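Local coordinates for probable amino acid aminotransferase (Mycobacterium tuberculosis, PDB 6Q1S), which belongs to the class IV aminotransferase family and holds a molecule of 4'-deoxy-4'-aminopyridoxal-5'-phosphate in a pocket, at residues 4-8 and 69-73; 33-39 and 88-94; 39-45 and 286-291; 222-226 and 282-286. All blocks are in the same frame, centred on the assembly; numbering follows the deposited sequence.

Interaction 1: 4-8 and 69-73; sequences VVTLD and RWRRA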
loop_
_atom_site.group_PDB
_atom_site.type_symbol
_atom_site.label_atom_id
_atom_site.label_comp_id
_atom_site.label_asym_id
_atom_site.label_seq_id
_atom_site.Cartn_x
_atom_site.Cartn_y
_atom_site.Cartn_z
ATOM N N VAL B 4 15.272 -10.983 15.049
ATOM C CA VAL B 4 14.707 -11.639 13.876
ATOM C C VAL B 4 14.805 -13.145 14.064
ATOM O O VAL B 4 15.849 -13.659 14.481
ATOM C CB VAL B 4 15.426 -11.213 12.579
ATOM C CG1 VAL B 4 14.790 -11.889 11.375
ATOM C CG2 VAL B 4 15.406 -9.709 12.427
ATOM N N VAL B 5 13.719 -13.848 13.754
ATOM C CA VAL B 5 13.655 -15.302 13.850
ATOM C C VAL B 5 13.032 -15.836 12.568
ATOM O O VAL B 5 11.852 -15.583 12.295
ATOM C CB VAL B 5 12.862 -15.771 15.077
ATOM C CG1 VAL B 5 12.680 -17.278 15.034
ATOM C CG2 VAL B 5 13.570 -15.351 16.356
ATOM N N THR B 6 13.823 -16.556 11.778
ATOM C CA THR B 6 13.355 -17.163 10.543
ATOM C C THR B 6 12.547 -18.424 10.844
ATOM O O THR B 6 12.583 -18.967 11.951
ATOM C CB THR B 6 14.531 -17.483 9.622
ATOM O OG1 THR B 6 15.381 -18.454 10.243
ATOM C CG2 THR B 6 15.329 -16.222 9.324
ATOM N N LEU B 7 11.805 -18.889 9.834
ATOM C CA LEU B 7 10.943 -20.053 10.019
ATOM C C LEU B 7 11.717 -21.328 10.330
ATOM O O LEU B 7 11.127 -22.272 10.865
ATOM C CB LEU B 7 10.075 -20.263 8.777
ATOM C CG LEU B 7 8.618 -19.820 8.909
ATOM C CD1 LEU B 7 8.537 -18.324 9.147
ATOM C CD2 LEU B 7 7.823 -20.208 7.672
ATOM N N ASP B 8 13.009 -21.394 9.998
ATOM C CA ASP B 8 13.808 -22.523 10.459
ATOM C C ASP B 8 14.019 -22.493 11.967
ATOM O O ASP B 8 14.327 -23.535 12.558
ATOM C CB ASP B 8 15.148 -22.570 9.718
ATOM C CG ASP B 8 14.994 -22.971 8.264
ATOM O OD1 ASP B 8 14.143 -23.838 7.972
ATOM O OD2 ASP B 8 15.725 -22.420 7.415
ATOM N N ARG B 69 5.140 -24.294 11.360
ATOM C CA ARG B 69 6.409 -23.589 11.214
ATOM C C ARG B 69 6.334 -22.186 11.807
ATOM O O ARG B 69 7.301 -21.708 12.412
ATOM C CB ARG B 69 6.796 -23.535 9.735
ATOM C CG ARG B 69 8.291 -23.543 9.448
ATOM C CD ARG B 69 8.589 -24.398 8.220
ATOM N NE ARG B 69 9.939 -24.197 7.698
ATOM C CZ ARG B 69 10.221 -23.474 6.618
ATOM N NH1 ARG B 69 9.246 -22.882 5.940
ATOM N NH2 ARG B 69 11.477 -23.345 6.214
ATOM N N TRP B 70 5.196 -21.509 11.637
ATOM C CA TRP B 70 5.029 -20.179 12.218
ATOM C C TRP B 70 4.952 -20.234 13.740
ATOM O O TRP B 70 5.468 -19.343 14.422
ATOM C CB TRP B 70 3.787 -19.500 11.639
ATOM C CG TRP B 70 4.027 -18.865 10.305
ATOM C CD1 TRP B 70 3.641 -19.343 9.086
ATOM C CD2 TRP B 70 4.727 -17.641 10.053
ATOM N NE1 TRP B 70 4.048 -18.485 8.092
ATOM C CE2 TRP B 70 4.717 -17.432 8.659
ATOM C CE3 TRP B 70 5.358 -16.698 10.869
ATOM C CZ2 TRP B 70 5.312 -16.322 8.066
ATOM C CZ3 TRP B 70 5.947 -15.595 10.277
ATOM C CH2 TRP B 70 5.921 -15.418 8.890
ATOM N N ARG B 71 4.295 -21.259 14.295
ATOM C CA ARG B 71 4.183 -21.351 15.749
ATOM C C ARG B 71 5.538 -21.570 16.411
ATOM O O ARG B 71 5.741 -21.150 17.555
ATOM C CB ARG B 71 3.212 -22.460 16.156
ATOM C CG ARG B 71 1.747 -22.123 15.933
ATOM C CD ARG B 71 0.835 -23.152 16.590
ATOM N NE ARG B 71 0.455 -24.237 15.691
ATOM C CZ ARG B 71 -0.707 -24.304 15.051
ATOM N NH1 ARG B 71 -1.607 -23.343 15.209
ATOM N NH2 ARG B 71 -0.973 -25.329 14.255
ATOM N N ARG B 72 6.463 -22.249 15.731
ATOM C CA ARG B 72 7.790 -22.436 16.309
ATOM C C ARG B 72 8.591 -21.140 16.284
ATOM O O ARG B 72 9.281 -20.813 17.256
ATOM C CB ARG B 72 8.541 -23.545 15.575
ATOM C CG ARG B 72 9.900 -23.863 16.184
ATOM C CD ARG B 72 10.589 -24.977 15.422
ATOM N NE ARG B 72 10.818 -24.616 14.027
ATOM C CZ ARG B 72 11.125 -25.487 13.073
ATOM N NH1 ARG B 72 11.234 -26.777 13.364
ATOM N NH2 ARG B 72 11.317 -25.072 11.829
ATOM N N ALA B 73 8.526 -20.398 15.174
ATOM C CA ALA B 73 9.259 -19.140 15.086
ATOM C C ALA B 73 8.764 -18.132 16.118
ATOM O O ALA B 73 9.565 -17.401 16.712
ATOM C CB ALA B 73 9.142 -18.563 13.674
#

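Interaction 2: 33-39 and 88-94; sequences FETLLVR and EGALRLI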
loop_
_atom_site.group_PDB
_atom_site.type_symbol
_atom_site.label_atom_id
_atom_site.label_comp_id
_atom_site.label_asym_id
_atom_site.label_seq_id
_atom_site.Cartn_x
_atom_site.Cartn_y
_atom_site.Cartn_z
ATOM N N PHE B 33 1.068 -9.289 6.851
ATOM C CA PHE B 33 1.738 -9.326 8.141
ATOM C C PHE B 33 0.710 -9.348 9.261
ATOM O O PHE B 33 -0.489 -9.158 9.047
ATOM C CB PHE B 33 2.703 -8.145 8.311
ATOM C CG PHE B 33 2.043 -6.866 8.743
ATOM C CD1 PHE B 33 1.363 -6.076 7.833
ATOM C CD2 PHE B 33 2.130 -6.441 10.059
ATOM C CE1 PHE B 33 0.764 -4.892 8.231
ATOM C CE2 PHE B 33 1.534 -5.260 10.465
ATOM C CZ PHE B 33 0.852 -4.484 9.548
ATOM N N GLU B 34 1.209 -9.593 10.472
ATOM C CA GLU B 34 0.411 -9.589 11.686
ATOM C C GLU B 34 1.232 -8.963 12.800
ATOM O O GLU B 34 2.464 -9.007 12.779
ATOM C CB GLU B 34 -0.026 -11.005 12.087
ATOM C CG GLU B 34 -1.185 -11.553 11.273
ATOM C CD GLU B 34 -2.469 -10.785 11.505
ATOM O OE1 GLU B 34 -2.689 -10.329 12.648
ATOM O OE2 GLU B 34 -3.258 -10.635 10.550
ATOM N N THR B 35 0.543 -8.381 13.778
ATOM C CA THR B 35 1.193 -7.761 14.925
ATOM C C THR B 35 0.631 -8.365 16.200
ATOM O O THR B 35 -0.588 -8.390 16.395
ATOM C CB THR B 35 0.999 -6.240 14.935
ATOM O OG1 THR B 35 1.684 -5.661 13.817
ATOM C CG2 THR B 35 1.547 -5.641 16.223
ATOM N N LEU B 36 1.522 -8.847 17.063
ATOM C CA LEU B 36 1.137 -9.500 18.301
ATOM C C LEU B 36 1.821 -8.810 19.469
ATOM O O LEU B 36 2.917 -8.260 19.331
ATOM C CB LEU B 36 1.510 -10.990 18.300
ATOM C CG LEU B 36 0.863 -11.906 17.260
ATOM C CD1 LEU B 36 1.618 -11.852 15.942
ATOM C CD2 LEU B 36 0.798 -13.332 17.781
ATOM N N LEU B 37 1.160 -8.844 20.620
ATOM C CA LEU B 37 1.685 -8.260 21.845
ATOM C C LEU B 37 2.193 -9.366 22.759
ATOM O O LEU B 37 1.479 -10.341 23.020
ATOM C CB LEU B 37 0.616 -7.432 22.557
ATOM C CG LEU B 37 1.019 -6.785 23.884
ATOM C CD1 LEU B 37 1.943 -5.599 23.653
ATOM C CD2 LEU B 37 -0.216 -6.363 24.664
ATOM N N VAL B 38 3.426 -9.221 23.231
ATOM C CA VAL B 38 3.988 -10.120 24.230
ATOM C C VAL B 38 3.746 -9.505 25.602
ATOM O O VAL B 38 4.241 -8.413 25.896
ATOM C CB VAL B 38 5.486 -10.363 23.988
ATOM C CG1 VAL B 38 6.087 -11.147 25.145
ATOM C CG2 VAL B 38 5.697 -11.106 22.680
ATOM N N ARG B 39 2.987 -10.206 26.441
ATOM C CA ARG B 39 2.656 -9.716 27.772
ATOM C C ARG B 39 2.687 -10.874 28.755
ATOM O O ARG B 39 2.063 -11.912 28.515
ATOM C CB ARG B 39 1.279 -9.038 27.794
ATOM C CG ARG B 39 0.750 -8.771 29.196
ATOM C CD ARG B 39 -0.644 -8.157 29.176
ATOM N NE ARG B 39 -0.610 -6.718 28.922
ATOM C CZ ARG B 39 -1.664 -5.915 29.029
ATOM N NH1 ARG B 39 -2.841 -6.405 29.391
ATOM N NH2 ARG B 39 -1.541 -4.617 28.782
ATOM N N GLU B 88 6.799 -5.374 27.844
ATOM C CA GLU B 88 5.999 -5.883 26.746
ATOM C C GLU B 88 6.775 -5.745 25.441
ATOM O O GLU B 88 7.679 -4.915 25.308
ATOM C CB GLU B 88 4.663 -5.147 26.662
ATOM C CG GLU B 88 3.652 -5.596 27.708
ATOM C CD GLU B 88 2.411 -4.728 27.739
ATOM O OE1 GLU B 88 1.585 -4.905 28.659
ATOM O OE2 GLU B 88 2.257 -3.871 26.843
ATOM N N GLY B 89 6.420 -6.585 24.468
ATOM C CA GLY B 89 7.102 -6.591 23.197
ATOM C C GLY B 89 6.123 -6.484 22.045
ATOM O O GLY B 89 4.949 -6.834 22.157
ATOM N N ALA B 90 6.636 -5.985 20.928
ATOM C CA ALA B 90 5.879 -5.862 19.688
ATOM C C ALA B 90 6.380 -6.949 18.745
ATOM O O ALA B 90 7.418 -6.792 18.098
ATOM C CB ALA B 90 6.040 -4.472 19.081
ATOM N N LEU B 91 5.641 -8.052 18.673
ATOM C CA LEU B 91 5.996 -9.184 17.829
ATOM C C LEU B 91 5.219 -9.095 16.522
ATOM O O LEU B 91 3.990 -8.965 16.533
ATOM C CB LEU B 91 5.704 -10.506 18.543
ATOM C CG LEU B 91 6.269 -11.782 17.919
ATOM C CD1 LEU B 91 6.753 -12.734 19.000
ATOM C CD2 LEU B 91 5.214 -12.454 17.063
ATOM N N ARG B 92 5.935 -9.172 15.403
ATOM C CA ARG B 92 5.330 -9.035 14.086
ATOM C C ARG B 92 5.754 -10.194 13.197
ATOM O O ARG B 92 6.909 -10.625 13.234
ATOM C CB ARG B 92 5.721 -7.705 13.422
ATOM C CG ARG B 92 4.844 -6.531 13.830
ATOM C CD ARG B 92 5.419 -5.204 13.352
ATOM N NE ARG B 92 6.771 -4.943 13.840
ATOM C CZ ARG B 92 7.503 -3.900 13.460
ATOM N NH1 ARG B 92 7.009 -3.021 12.598
ATOM N NH2 ARG B 92 8.728 -3.733 13.940
ATOM N N LEU B 93 4.806 -10.704 12.413
ATOM C CA LEU B 93 5.048 -11.761 11.436
ATOM C C LEU B 93 5.042 -11.151 10.042
ATOM O O LEU B 93 4.011 -10.642 9.597
ATOM C CB LEU B 93 3.979 -12.849 11.533
ATOM C CG LEU B 93 3.407 -13.106 12.923
ATOM C CD1 LEU B 93 2.212 -14.041 12.845
ATOM C CD2 LEU B 93 4.483 -13.690 13.805
ATOM N N ILE B 94 6.176 -11.209 9.352
ATOM C CA ILE B 94 6.304 -10.643 8.013
ATOM C C ILE B 94 6.282 -11.783 7.005
ATOM O O ILE B 94 7.113 -12.695 7.071
ATOM C CB ILE B 94 7.585 -9.807 7.872
ATOM C CG1 ILE B 94 7.697 -8.805 9.022
ATOM C CG2 ILE B 94 7.601 -9.091 6.527
ATOM C CD1 ILE B 94 6.610 -7.752 9.024
#

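Interaction 3: 39-45 and 286-291; sequences RDGRACL and AIVSDR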
loop_
_atom_site.group_PDB
_atom_site.type_symbol
_atom_site.label_atom_id
_atom_site.label_comp_id
_atom_site.label_asym_id
_atom_site.label_seq_id
_atom_site.Cartn_x
_atom_site.Cartn_y
_atom_site.Cartn_z
ATOM N N ARG B 39 2.987 -10.206 26.441
ATOM C CA ARG B 39 2.656 -9.716 27.772
ATOM C C ARG B 39 2.687 -10.874 28.755
ATOM O O ARG B 39 2.063 -11.912 28.515
ATOM C CB ARG B 39 1.279 -9.038 27.794
ATOM C CG ARG B 39 0.750 -8.771 29.196
ATOM C CD ARG B 39 -0.644 -8.157 29.176
ATOM N NE ARG B 39 -0.610 -6.718 28.922
ATOM C CZ ARG B 39 -1.664 -5.915 29.029
ATOM N NH1 ARG B 39 -2.841 -6.405 29.391
ATOM N NH2 ARG B 39 -1.541 -4.617 28.782
ATOM N N ASP B 40 3.422 -10.686 29.853
ATOM C CA ASP B 40 3.516 -11.668 30.934
ATOM C C ASP B 40 3.982 -13.027 30.415
ATOM O O ASP B 40 3.386 -14.069 30.698
ATOM C CB ASP B 40 2.190 -11.790 31.691
ATOM C CG ASP B 40 1.834 -10.526 32.452
ATOM O OD1 ASP B 40 0.842 -10.545 33.211
ATOM O OD2 ASP B 40 2.536 -9.507 32.277
ATOM N N GLY B 41 5.060 -13.006 29.635
ATOM C CA GLY B 41 5.767 -14.212 29.265
ATOM C C GLY B 41 5.293 -14.922 28.016
ATOM O O GLY B 41 5.872 -15.958 27.664
ATOM N N ARG B 42 4.287 -14.400 27.316
ATOM C CA ARG B 42 3.752 -15.097 26.154
ATOM C C ARG B 42 3.132 -14.104 25.184
ATOM O O ARG B 42 2.610 -13.060 25.587
ATOM C CB ARG B 42 2.705 -16.141 26.569
ATOM C CG ARG B 42 3.287 -17.492 26.947
ATOM C CD ARG B 42 2.448 -18.179 28.008
ATOM N NE ARG B 42 1.194 -18.695 27.469
ATOM C CZ ARG B 42 0.227 -19.223 28.210
ATOM N NH1 ARG B 42 -0.882 -19.671 27.637
ATOM N NH2 ARG B 42 0.367 -19.298 29.527
ATOM N N ALA B 43 3.207 -14.436 23.897
ATOM C CA ALA B 43 2.476 -13.681 22.891
ATOM C C ALA B 43 0.987 -13.981 23.002
ATOM O O ALA B 43 0.583 -15.115 23.275
ATOM C CB ALA B 43 2.982 -14.020 21.490
ATOM N N CYS B 44 0.169 -12.955 22.794
ATOM C CA CYS B 44 -1.262 -13.044 23.044
ATOM C C CYS B 44 -2.022 -13.405 21.774
ATOM O O CYS B 44 -1.792 -12.812 20.716
ATOM C CB CYS B 44 -1.781 -11.724 23.613
ATOM S SG CYS B 44 -0.932 -11.200 25.123
ATOM N N LEU B 45 -2.925 -14.382 21.888
ATOM C CA LEU B 45 -3.846 -14.759 20.815
ATOM C C LEU B 45 -3.093 -15.129 19.534
ATOM O O LEU B 45 -3.280 -14.527 18.475
ATOM C CB LEU B 45 -4.849 -13.632 20.553
ATOM C CG LEU B 45 -5.681 -13.166 21.748
ATOM C CD1 LEU B 45 -6.514 -11.958 21.357
ATOM C CD2 LEU B 45 -6.561 -14.280 22.277
ATOM N N ALA B 286 -9.469 -9.988 27.316
ATOM C CA ALA B 286 -9.631 -10.479 25.951
ATOM C C ALA B 286 -8.330 -11.069 25.418
ATOM O O ALA B 286 -8.318 -12.177 24.866
ATOM C CB ALA B 286 -10.124 -9.352 25.045
ATOM N N ILE B 287 -7.220 -10.345 25.582
ATOM C CA ILE B 287 -5.936 -10.789 25.051
ATOM C C ILE B 287 -5.378 -11.994 25.787
ATOM O O ILE B 287 -4.415 -12.609 25.313
ATOM C CB ILE B 287 -4.922 -9.630 25.110
ATOM C CG1 ILE B 287 -4.763 -9.156 26.554
ATOM C CG2 ILE B 287 -5.365 -8.490 24.209
ATOM C CD1 ILE B 287 -3.583 -8.252 26.782
ATOM N N VAL B 288 -5.965 -12.351 26.927
ATOM C CA VAL B 288 -5.604 -13.542 27.684
ATOM C C VAL B 288 -6.725 -14.569 27.673
ATOM O O VAL B 288 -6.592 -15.641 28.283
ATOM C CB VAL B 288 -5.194 -13.167 29.125
ATOM C CG1 VAL B 288 -4.603 -14.344 29.899
ATOM C CG2 VAL B 288 -4.180 -12.031 29.092
ATOM N N SER B 289 -7.811 -14.299 26.945
ATOM C CA SER B 289 -8.909 -15.254 26.864
ATOM C C SER B 289 -8.464 -16.563 26.224
ATOM O O SER B 289 -9.081 -17.609 26.459
ATOM C CB SER B 289 -10.069 -14.643 26.077
ATOM O OG SER B 289 -9.702 -14.409 24.727
ATOM N N ASP B 290 -7.415 -16.522 25.397
ATOM C CA ASP B 290 -6.840 -17.758 24.881
ATOM C C ASP B 290 -6.228 -18.596 25.996
ATOM O O ASP B 290 -6.233 -19.830 25.918
ATOM C CB ASP B 290 -5.787 -17.445 23.816
ATOM C CG ASP B 290 -4.730 -16.476 24.308
ATOM O OD1 ASP B 290 -4.923 -15.879 25.389
ATOM O OD2 ASP B 290 -3.705 -16.311 23.615
ATOM N N ARG B 291 -5.698 -17.952 27.032
ATOM C CA ARG B 291 -5.141 -18.670 28.175
ATOM C C ARG B 291 -6.219 -18.956 29.213
ATOM O O ARG B 291 -6.909 -19.971 29.140
ATOM C CB ARG B 291 -3.990 -17.879 28.808
ATOM C CG ARG B 291 -3.155 -17.079 27.816
ATOM C CD ARG B 291 -2.056 -16.307 28.531
ATOM N NE ARG B 291 -1.409 -15.327 27.664
ATOM C CZ ARG B 291 -0.353 -14.602 28.017
ATOM N NH1 ARG B 291 0.180 -14.748 29.222
ATOM N NH2 ARG B 291 0.172 -13.731 27.166
#

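Interaction 4: 222-226 and 282-286; sequences ALFEV and LVDAA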
loop_
_atom_site.group_PDB
_atom_site.type_symbol
_atom_site.label_atom_id
_atom_site.label_comp_id
_atom_site.label_asym_id
_atom_site.label_seq_id
_atom_site.Cartn_x
_atom_site.Cartn_y
_atom_site.Cartn_z
ATOM N N ALA B 222 -12.217 -11.193 20.261
ATOM C CA ALA B 222 -11.955 -11.724 21.592
ATOM C C ALA B 222 -12.634 -10.887 22.666
ATOM O O ALA B 222 -13.055 -11.425 23.697
ATOM C CB ALA B 222 -10.450 -11.797 21.844
ATOM N N LEU B 223 -12.756 -9.575 22.444
ATOM C CA LEU B 223 -13.502 -8.733 23.372
ATOM C C LEU B 223 -14.974 -9.117 23.389
ATOM O O LEU B 223 -15.600 -9.159 24.454
ATOM C CB LEU B 223 -13.341 -7.258 23.006
ATOM C CG LEU B 223 -14.144 -6.274 23.860
ATOM C CD1 LEU B 223 -13.621 -6.249 25.288
ATOM C CD2 LEU B 223 -14.120 -4.879 23.252
ATOM N N PHE B 224 -15.547 -9.396 22.218
ATOM C CA PHE B 224 -16.938 -9.830 22.177
ATOM C C PHE B 224 -17.139 -11.144 22.920
ATOM O O PHE B 224 -18.201 -11.369 23.504
ATOM C CB PHE B 224 -17.416 -9.963 20.731
ATOM C CG PHE B 224 -17.947 -8.683 20.144
ATOM C CD1 PHE B 224 -17.647 -7.461 20.727
ATOM C CD2 PHE B 224 -18.758 -8.702 19.019
ATOM C CE1 PHE B 224 -18.135 -6.282 20.192
ATOM C CE2 PHE B 224 -19.249 -7.525 18.480
ATOM C CZ PHE B 224 -18.938 -6.315 19.070
ATOM N N GLU B 225 -16.139 -12.024 22.907
ATOM C CA GLU B 225 -16.285 -13.302 23.594
ATOM C C GLU B 225 -16.326 -13.117 25.108
ATOM O O GLU B 225 -17.180 -13.691 25.794
ATOM C CB GLU B 225 -15.152 -14.246 23.203
ATOM C CG GLU B 225 -15.134 -14.624 21.733
ATOM C CD GLU B 225 -14.065 -15.656 21.423
ATOM O OE1 GLU B 225 -13.918 -16.029 20.238
ATOM O OE2 GLU B 225 -13.358 -16.082 22.365
ATOM N N VAL B 226 -15.394 -12.333 25.653
ATOM C CA VAL B 226 -15.344 -12.171 27.102
ATOM C C VAL B 226 -16.517 -11.332 27.585
ATOM O O VAL B 226 -17.077 -11.586 28.656
ATOM C CB VAL B 226 -13.997 -11.560 27.536
ATOM C CG1 VAL B 226 -12.927 -12.646 27.641
ATOM C CG2 VAL B 226 -13.579 -10.422 26.623
ATOM N N LEU B 282 -11.848 -5.168 30.316
ATOM C CA LEU B 282 -12.453 -6.111 29.380
ATOM C C LEU B 282 -11.492 -6.455 28.249
ATOM O O LEU B 282 -11.451 -7.601 27.783
ATOM C CB LEU B 282 -13.754 -5.538 28.820
ATOM C CG LEU B 282 -14.925 -5.385 29.790
ATOM C CD1 LEU B 282 -16.202 -5.071 29.027
ATOM C CD2 LEU B 282 -15.090 -6.643 30.623
ATOM N N VAL B 283 -10.718 -5.472 27.786
ATOM C CA VAL B 283 -9.733 -5.749 26.750
ATOM C C VAL B 283 -8.556 -6.507 27.347
ATOM O O VAL B 283 -7.911 -7.312 26.663
ATOM C CB VAL B 283 -9.288 -4.442 26.066
ATOM C CG1 VAL B 283 -8.329 -4.733 24.919
ATOM C CG2 VAL B 283 -10.499 -3.671 25.565
ATOM N N ASP B 284 -8.262 -6.275 28.629
ATOM C CA ASP B 284 -7.187 -7.003 29.295
ATOM C C ASP B 284 -7.489 -8.495 29.344
ATOM O O ASP B 284 -6.616 -9.328 29.074
ATOM C CB ASP B 284 -6.964 -6.442 30.700
ATOM C CG ASP B 284 -6.253 -5.102 30.685
ATOM O OD1 ASP B 284 -5.615 -4.781 29.660
ATOM O OD2 ASP B 284 -6.328 -4.371 31.695
ATOM N N ALA B 285 -8.720 -8.855 29.711
ATOM C CA ALA B 285 -9.101 -10.261 29.725
ATOM C C ALA B 285 -9.243 -10.834 28.321
ATOM O O ALA B 285 -9.143 -12.053 28.152
ATOM C CB ALA B 285 -10.406 -10.449 30.499
ATOM N N ALA B 286 -9.469 -9.988 27.316
ATOM C CA ALA B 286 -9.631 -10.479 25.951
ATOM C C ALA B 286 -8.330 -11.069 25.418
ATOM O O ALA B 286 -8.318 -12.177 24.866
ATOM C CB ALA B 286 -10.124 -9.352 25.045
#

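Interaction 1: 4-8 and 69-73
L7 lays its CD1 methyl squarely over the indole of W70: CD1 sits 3.7 Å from the centroid of the six-membered ring and almost exactly on the ring normal, a clean CH-pi contact. L7 has more surface covered by the helix than any other residue here, and its CA lies 5.4 Å from that of A73. Two residues earlier, V5 also points at the helix, with its CG1 4.0 Å from A73 CB. V5 sits on strand 3-6, outermost in this chain's antiparallel sheet, and is backbone-bonded to V109 of strand 106-113, which W70 and A73 also touch. Helix 67-84 therefore packs against this margin of the sheet, a helix-on-sheet layer of the smaller, N-terminal part of the aminotransferase fold.

Where the strand gives way to loop, two arginines take over. R72 NH2 donates to L7 O at 3.0 Å with an almost straight geometry, while R69 NH2 meets D8 OD1 at 3.2 Å in a salt bridge. L7 CB lies over one face of the R69 guanidinium. D8 and both arginines are exposed, whereas V5, L7, W70 and A73 are buried, so the chemistry is split: apolar packing fills the interior of the contact, and charged groups close its solvent side by gripping a backbone carbonyl and a carboxylate.

Interaction 2: 33-39 and 88-94
At F33 the antiparallel pairing of 33-39 with 88-94 shows a non-hydrogen-bonded pair: F33 stands opposite I94, its CB 4.0 Å from I94 CD1, and its CA makes a short CA-H...O contact of 3.0 Å to L93 O. E34 makes the first hydrogen-bonded pair of the segment, with E34 N to L93 O at 3.1 Å and L93 N to E34 O at 2.9 Å. Its carboxylate leads away to a salt bridge with R52, and its side chain is about 5 Å from the bound 4'-deoxy-4'-aminopyridoxal-5'-phosphate (PMP). T35 faces R92, OG1 touching CG at 3.3 Å; the guanidinium of R92 runs on to E100 of the second subunit, and the T35 side chain is about 5 Å from a bound 2-oxoglutaric acid (AKG).

These two strands are neighbours in the five-stranded antiparallel sheet of the smaller part of the class IV aminotransferase fold. Helices 46-59 and 67-84 cover the face carrying E34, L36, V38, L91 and L93.

L36 is bonded to L91 both ways, L36 N to L91 O at only 2.5 Å and L91 N to L36 O at 2.8 Å, while its CD1 packs 3.7 Å from L93 CG. After L37, V38 pairs with G89, V38 N reaching G89 O at 3.0 Å, and its CG2 lies 4.2 Å from L91 CD1. R39 finally bridges to E88, NE to OE1 at 2.9 Å; D284 is a second acidic partner.

Interaction 3: 39-45 and 286-291
Both segments change direction sharply. Residues 39-42 form a type I' turn, at whose base R39 N bonds to R42 O at 3.0 Å, and the chain then runs through C44 to L45, the N-cap residue of helix 46-59. Opposite, 286-291 leaves helix 275-286 in two overlapping type I turns, A286-S289 and V288-R291, and S289 OG bonds back to A286 O at 2.6 Å. The CA atoms of C44 and I287 lie 5.6 Å apart, those of L45 and D290 5.9 Å.

R291, the last residue of the chain, reaches the hairpin and its NH2 donates to R39 O at 3.0 Å. R42 crosses it: CG of R291 lies over one face of the R42 guanidinium and CB of R42 over one face of that of R291. D290 OD2 takes L45 N at 2.7 Å. Between these polar points, C44 CB packs 4.1 Å from I287 CB, and I287 CD1 touches R39 NH1 at 3.3 Å, while the charge of R39 is met by E88 and D284. The C-terminal tail is thus held by side chains recognising main chain: a guanidinium finds a carbonyl and a carboxylate finds an amide, with a small apolar patch between.

Interaction 4: 222-226 and 282-286
L223, A286 and V226 have the most surface covered where segments 222-226 and 282-286 meet. L223 drives its CD1 against the start of 282-286, 3.6 Å from both CB and O of L282 and 4.1 Å from V283 CG2. A286, at the last position of 282-286, sits among A222, L223 and V226: its CB lies 3.7 Å from L223 N and 4.0 Å from A222 CB, so the backbones come close here, with the CA atoms of L223 and A286 5.0 Å apart. V226 completes the trio, CG2 reaching A286 CB at 3.9 Å and CG1 approaching A285 O at the same distance. No hydrogen bond crosses the interface; it is van der Waals packing of apolar side chains on each other and on the backbone of the other helix.

The short helical axes cross steeply, at 106°, and approach to 8.4 Å, with small alanines at the crossing. V283 also touches L258 and A259, placing helix 275-286 against strand 258-265 of the mixed sheet. This is helix-on-helix packing beside the sheet of the larger part of the class IV aminotransferase fold.

R39 ties three of the contacts together: it belongs to both interaction 2 and interaction 3, and its NH1 forms a 3.2 Å salt bridge with D284 OD1 of interaction 4. Interactions 2 and 3 meet again where L37 O faces C44 N at 2.9 Å, a probable hydrogen bond from strand 31-39 to the chain just after strand 42-43. A286 is common to interactions 3 and 4, whose centres are 11 Å apart. At the other end, W70 of interaction 1 packs on L93, CZ3 to CB 3.6 Å. Interactions 1 and 4 do not touch, their centres being 27 Å apart. Interactions 2, 3 and 4 approach PMP, nearest side chains at about 5 Å (E34), 7 Å (L45) and 8 Å (V283).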